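Local coordinates for protein alpha-glucosidase (Bacteroides thetaiotaomicron, PDB 5XFM) that acts as a glycoside hydrolase family 97 enzyme with beta-L-arabinopyranosidase and alpha-galactosidase activity, at residues 176-179 with 184-187; 221-226 with 230-235. The protein carries 1 engineered substitution. All coordinates share one frame; numbering follows the deposited sequence.

Interaction 1: residues 176-179 with 184-187; sequences EYKA and SDRS
D185 meets K178 in a surface salt bridge on the N-terminal beta-sandwich domain, which belongs to the galactose mutarotase-like clan. Segment 176-179 runs into strand 178-182, an outermost strand of one large antiparallel sheet. D185 sits in the loop that follows this strand, so the bridge joins the 184-187 loop to K178. The backbones stay well apart, with 10.0 Å between the CA atoms of K178 and D185. Side chains alone span the gap. D185 uses one carboxylate oxygen: its OD2 lies 2.9 Å from K178 NZ, while its OD1 is 4.6 Å from the same nitrogen. The ammonium comes from above the carboxylate plane, 42° out of it. R186, next along the loop, directs its CB away from the strand; its carbonyl O is 4.4 Å from K178 NZ, too far for a hydrogen bond. S187 OG bonds to D225 OD2, which connects the loop to segment 221-226; weak bonds to G190 N and G192 N stay within the loop. In segment 176-179, E176 OE1 bonds to H465 NE2, and Y177 packs on N473 of helix 470-474. K178 reaches across with a chain bent at chi3 (-71°) and otherwise extended beyond CB. This bend leaves CE 3.9 Å from D185 OD2, just behind the bonded NZ.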
loop_
_atom_site.group_PDB
_atom_site.type_symbol
_atom_site.label_atom_id
_atom_site.label_comp_id
_atom_site.label_asym_id
_atom_site.label_seq_id
_atom_site.Cartn_x
_atom_site.Cartn_y
_atom_site.Cartn_z
ATOM N N GLU A 176 -8.404 -11.023 -5.026
ATOM C CA GLU A 176 -8.205 -11.870 -3.860
ATOM C C GLU A 176 -6.892 -12.627 -3.933
ATOM O O GLU A 176 -6.361 -12.855 -5.020
ATOM C CB GLU A 176 -9.359 -12.860 -3.721
ATOM C CG GLU A 176 -10.679 -12.218 -3.382
ATOM C CD GLU A 176 -11.803 -13.223 -3.328
ATOM O OE1 GLU A 176 -12.032 -13.801 -2.243
ATOM O OE2 GLU A 176 -12.446 -13.446 -4.371
ATOM N N TYR A 177 -6.394 -13.031 -2.764
ATOM C CA TYR A 177 -5.138 -13.768 -2.640
ATOM C C TYR A 177 -5.332 -15.275 -2.521
ATOM O O TYR A 177 -6.410 -15.743 -2.170
ATOM C CB TYR A 177 -4.352 -13.294 -1.414
ATOM C CG TYR A 177 -3.835 -11.881 -1.477
ATOM C CD1 TYR A 177 -4.660 -10.805 -1.154
ATOM C CD2 TYR A 177 -2.511 -11.623 -1.823
ATOM C CE1 TYR A 177 -4.193 -9.510 -1.192
ATOM C CE2 TYR A 177 -2.029 -10.324 -1.865
ATOM C CZ TYR A 177 -2.876 -9.272 -1.547
ATOM O OH TYR A 177 -2.414 -7.983 -1.582
ATOM N N LYS A 178 -4.272 -16.016 -2.836
ATOM C CA LYS A 178 -4.141 -17.422 -2.471
ATOM C C LYS A 178 -2.887 -17.604 -1.619
ATOM O O LYS A 178 -1.802 -17.148 -1.990
ATOM C CB LYS A 178 -4.066 -18.323 -3.705
ATOM C CG LYS A 178 -5.289 -18.298 -4.597
ATOM C CD LYS A 178 -5.232 -19.434 -5.613
ATOM C CE LYS A 178 -4.156 -19.189 -6.671
ATOM N NZ LYS A 178 -4.002 -20.316 -7.639
ATOM N N ALA A 179 -3.035 -18.239 -0.462
ATOM C CA ALA A 179 -1.908 -18.384 0.448
ATOM C C ALA A 179 -1.146 -19.669 0.163
ATOM O O ALA A 179 -1.748 -20.718 -0.043
ATOM C CB ALA A 179 -2.379 -18.357 1.900
ATOM N N SER A 184 3.529 -23.029 -9.917
ATOM C CA SER A 184 2.986 -23.504 -11.186
ATOM C C SER A 184 1.538 -23.061 -11.421
ATOM O O SER A 184 1.018 -23.203 -12.523
ATOM C CB SER A 184 3.054 -25.026 -11.248
ATOM O OG SER A 184 2.092 -25.583 -10.371
ATOM N N ASP A 185 0.874 -22.569 -10.380
ATOM C CA ASP A 185 -0.498 -22.098 -10.540
ATOM C C ASP A 185 -0.602 -20.997 -11.584
ATOM O O ASP A 185 0.296 -20.175 -11.732
ATOM C CB ASP A 185 -1.070 -21.600 -9.215
ATOM C CG ASP A 185 -1.563 -22.729 -8.344
ATOM O OD1 ASP A 185 -1.403 -23.898 -8.757
ATOM O OD2 ASP A 185 -2.141 -22.451 -7.273
ATOM N N ARG A 186 -1.711 -21.000 -12.310
ATOM C CA ARG A 186 -1.974 -19.989 -13.321
ATOM C C ARG A 186 -2.833 -18.872 -12.723
ATOM O O ARG A 186 -3.716 -19.135 -11.904
ATOM C CB ARG A 186 -2.652 -20.642 -14.526
ATOM C CG ARG A 186 -3.579 -19.761 -15.323
ATOM C CD ARG A 186 -2.829 -18.788 -16.223
ATOM N NE ARG A 186 -3.639 -18.404 -17.379
ATOM C CZ ARG A 186 -4.880 -17.927 -17.305
ATOM N NH1 ARG A 186 -5.465 -17.758 -16.125
ATOM N NH2 ARG A 186 -5.536 -17.602 -18.416
ATOM N N SER A 187 -2.559 -17.629 -13.113
ATOM C CA SER A 187 -3.311 -16.491 -12.596
ATOM C C SER A 187 -4.765 -16.570 -13.036
ATOM O O SER A 187 -5.075 -17.119 -14.097
ATOM C CB SER A 187 -2.694 -15.159 -13.048
ATOM O OG SER A 187 -2.846 -14.958 -14.439
#

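Interaction 2: residues 221-226 with 230-235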
loop_
_atom_site.group_PDB
_atom_site.type_symbol
_atom_site.label_atom_id
_atom_site.label_comp_id
_atom_site.label_asym_id
_atom_site.label_seq_id
_atom_site.Cartn_x
_atom_site.Cartn_y
_atom_site.Cartn_z
ATOM N N SER A 221 4.073 -0.985 -13.202
ATOM C CA SER A 221 4.327 -2.334 -13.694
ATOM C C SER A 221 3.754 -3.391 -12.758
ATOM O O SER A 221 3.277 -3.080 -11.665
ATOM C CB SER A 221 5.825 -2.563 -13.897
ATOM O OG SER A 221 6.288 -1.878 -15.047
ATOM N N ARG A 222 3.812 -4.642 -13.200
ATOM C CA ARG A 222 3.282 -5.763 -12.430
ATOM C C ARG A 222 4.098 -7.015 -12.749
ATOM O O ARG A 222 5.056 -6.948 -13.523
ATOM C CB ARG A 222 1.815 -5.999 -12.759
ATOM C CG ARG A 222 1.630 -6.643 -14.109
ATOM C CD ARG A 222 0.189 -6.790 -14.486
ATOM N NE ARG A 222 0.083 -7.447 -15.779
ATOM C CZ ARG A 222 0.130 -6.808 -16.936
ATOM N NH1 ARG A 222 0.288 -5.496 -16.953
ATOM N NH2 ARG A 222 0.035 -7.484 -18.072
ATOM N N LEU A 223 3.745 -8.148 -12.150
ATOM C CA LEU A 223 4.410 -9.402 -12.504
ATOM C C LEU A 223 3.589 -10.196 -13.517
ATOM O O LEU A 223 2.349 -10.226 -13.451
ATOM C CB LEU A 223 4.690 -10.261 -11.261
ATOM C CG LEU A 223 5.833 -9.815 -10.341
ATOM C CD1 LEU A 223 6.162 -10.880 -9.297
ATOM C CD2 LEU A 223 7.068 -9.425 -11.137
ATOM N N SER A 224 4.282 -10.806 -14.477
ATOM C CA SER A 224 3.639 -11.692 -15.446
ATOM C C SER A 224 3.219 -13.004 -14.792
ATOM O O SER A 224 3.465 -13.239 -13.611
ATOM C CB SER A 224 4.572 -12.008 -16.617
ATOM O OG SER A 224 5.685 -12.785 -16.196
ATOM N N ASP A 225 2.575 -13.862 -15.572
ATOM C CA ASP A 225 2.411 -15.246 -15.164
ATOM C C ASP A 225 3.801 -15.890 -15.120
ATOM O O ASP A 225 4.761 -15.355 -15.692
ATOM C CB ASP A 225 1.494 -16.006 -16.125
ATOM C CG ASP A 225 0.021 -15.808 -15.806
ATOM O OD1 ASP A 225 -0.700 -15.230 -16.646
ATOM O OD2 ASP A 225 -0.424 -16.270 -14.736
ATOM N N VAL A 226 3.914 -17.008 -14.410
ATOM C CA VAL A 226 5.164 -17.746 -14.360
ATOM C C VAL A 226 5.489 -18.276 -15.738
ATOM O O VAL A 226 4.594 -18.540 -16.541
ATOM C CB VAL A 226 5.121 -18.939 -13.393
ATOM C CG1 VAL A 226 6.528 -19.470 -13.125
ATOM C CG2 VAL A 226 4.496 -18.542 -12.130
ATOM N N ASN A 230 9.460 -21.173 -12.880
ATOM C CA ASN A 230 9.862 -20.390 -11.713
ATOM C C ASN A 230 10.190 -18.915 -11.958
ATOM O O ASN A 230 10.735 -18.252 -11.077
ATOM C CB ASN A 230 11.083 -21.054 -11.083
ATOM C CG ASN A 230 12.210 -21.246 -12.084
ATOM O OD1 ASN A 230 12.109 -20.820 -13.239
ATOM N ND2 ASN A 230 13.294 -21.875 -11.644
ATOM N N LEU A 231 9.873 -18.395 -13.138
ATOM C CA LEU A 231 10.302 -17.039 -13.475
ATOM C C LEU A 231 9.139 -16.072 -13.637
ATOM O O LEU A 231 8.209 -16.327 -14.396
ATOM C CB LEU A 231 11.141 -17.037 -14.758
ATOM C CG LEU A 231 11.497 -15.622 -15.230
ATOM C CD1 LEU A 231 12.446 -14.972 -14.250
ATOM C CD2 LEU A 231 12.069 -15.604 -16.644
ATOM N N TYR A 232 9.217 -14.950 -12.933
ATOM C CA TYR A 232 8.235 -13.884 -13.068
ATOM C C TYR A 232 8.897 -12.689 -13.724
ATOM O O TYR A 232 9.933 -12.245 -13.272
ATOM C CB TYR A 232 7.672 -13.480 -11.704
ATOM C CG TYR A 232 6.937 -14.591 -11.008
ATOM C CD1 TYR A 232 7.620 -15.513 -10.230
ATOM C CD2 TYR A 232 5.562 -14.727 -11.136
ATOM C CE1 TYR A 232 6.959 -16.534 -9.595
ATOM C CE2 TYR A 232 4.892 -15.740 -10.497
ATOM C CZ TYR A 232 5.593 -16.644 -9.728
ATOM O OH TYR A 232 4.937 -17.673 -9.096
ATOM N N THR A 233 8.300 -12.176 -14.791
ATOM C CA THR A 233 8.874 -11.062 -15.533
ATOM C C THR A 233 8.081 -9.775 -15.309
ATOM O O THR A 233 6.854 -9.793 -15.183
ATOM C CB THR A 233 8.939 -11.389 -17.033
ATOM O OG1 THR A 233 9.806 -12.510 -17.218
ATOM C CG2 THR A 233 9.475 -10.211 -17.838
ATOM N N VAL A 234 8.796 -8.662 -15.223
ATOM C CA VAL A 234 8.167 -7.357 -15.131
ATOM C C VAL A 234 7.353 -7.096 -16.394
ATOM O O VAL A 234 7.891 -7.107 -17.503
ATOM C CB VAL A 234 9.206 -6.242 -14.948
ATOM C CG1 VAL A 234 8.531 -4.862 -15.048
ATOM C CG2 VAL A 234 9.922 -6.409 -13.613
ATOM N N ALA A 235 6.052 -6.896 -16.227
ATOM C CA ALA A 235 5.169 -6.660 -17.358
ATOM C C ALA A 235 4.623 -5.239 -17.331
ATOM O O ALA A 235 4.326 -4.704 -16.260
ATOM C CB ALA A 235 4.021 -7.671 -17.359
HETATM O O HOH W 1 8.289 -14.926 -16.760
#
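R222 and A235 face each other in a beta hairpin of the N-terminal domain, formed by strands 222-223 and 231-235. They are an antiparallel hydrogen-bonded pair. R222 N bonds to A235 O, and A235 N returns a nearly straight bond to R222 O (2.9 Å, 177° at the hydrogen). The R222 chain runs extended from CG to NE, and A235 CB lies over the centre of one guanidinium face, 4.0 Å above the plane. R222 NE bonds to H191 O. L223 and V234 form the next, non-hydrogen-bonded pair and point to the opposite face. There L223 crosses Y232 at about a right angle, with its CD1 3.9 Å from Y232 CB. V226 approaches the Y232 ring obliquely near its hydroxyl end, where V226 CG2 is 3.3 Å from Y232 CZ, a tight fit. S224 O lies at the ring edge, 3.6 Å from Y232 CD2. F199 adds an edge-to-face stack to this ring. Near the turn, a classic beta bulge at N230 and L231 breaks the regular pairing. S224 N donates to T233 O. Its OG sits between the backbone N and carbonyl carbon (chi1 67°), where it accepts a bond from T233 N and donates one to D225 O. A water bridges L231 O (2.7 Å, water donating) and T233 OG1 (2.9 Å) within strand 231-235, and reaches S224 OG only weakly.

Overall arrangement
Interactions 1 and 2 follow one another along the chain, and both belong to the N-terminal domain. Their centres are about 13 Å apart, on the same side of the chain's centre. They draw on different sheets. Strand 178-182 ends one nine-stranded antiparallel sheet, while the hairpin 222-223/231-235 joins the other, where strand 231-235 pairs with strand 136-147. The loop 184-187 links the two contacts: S187 N probably bonds to D225 OD2 at 3.0 Å, and R186 packs on the same carboxylate. E174, two residues before segment 176-179, binds the calcium ion with E452 and E458, so this segment follows a metal ligand in the chain.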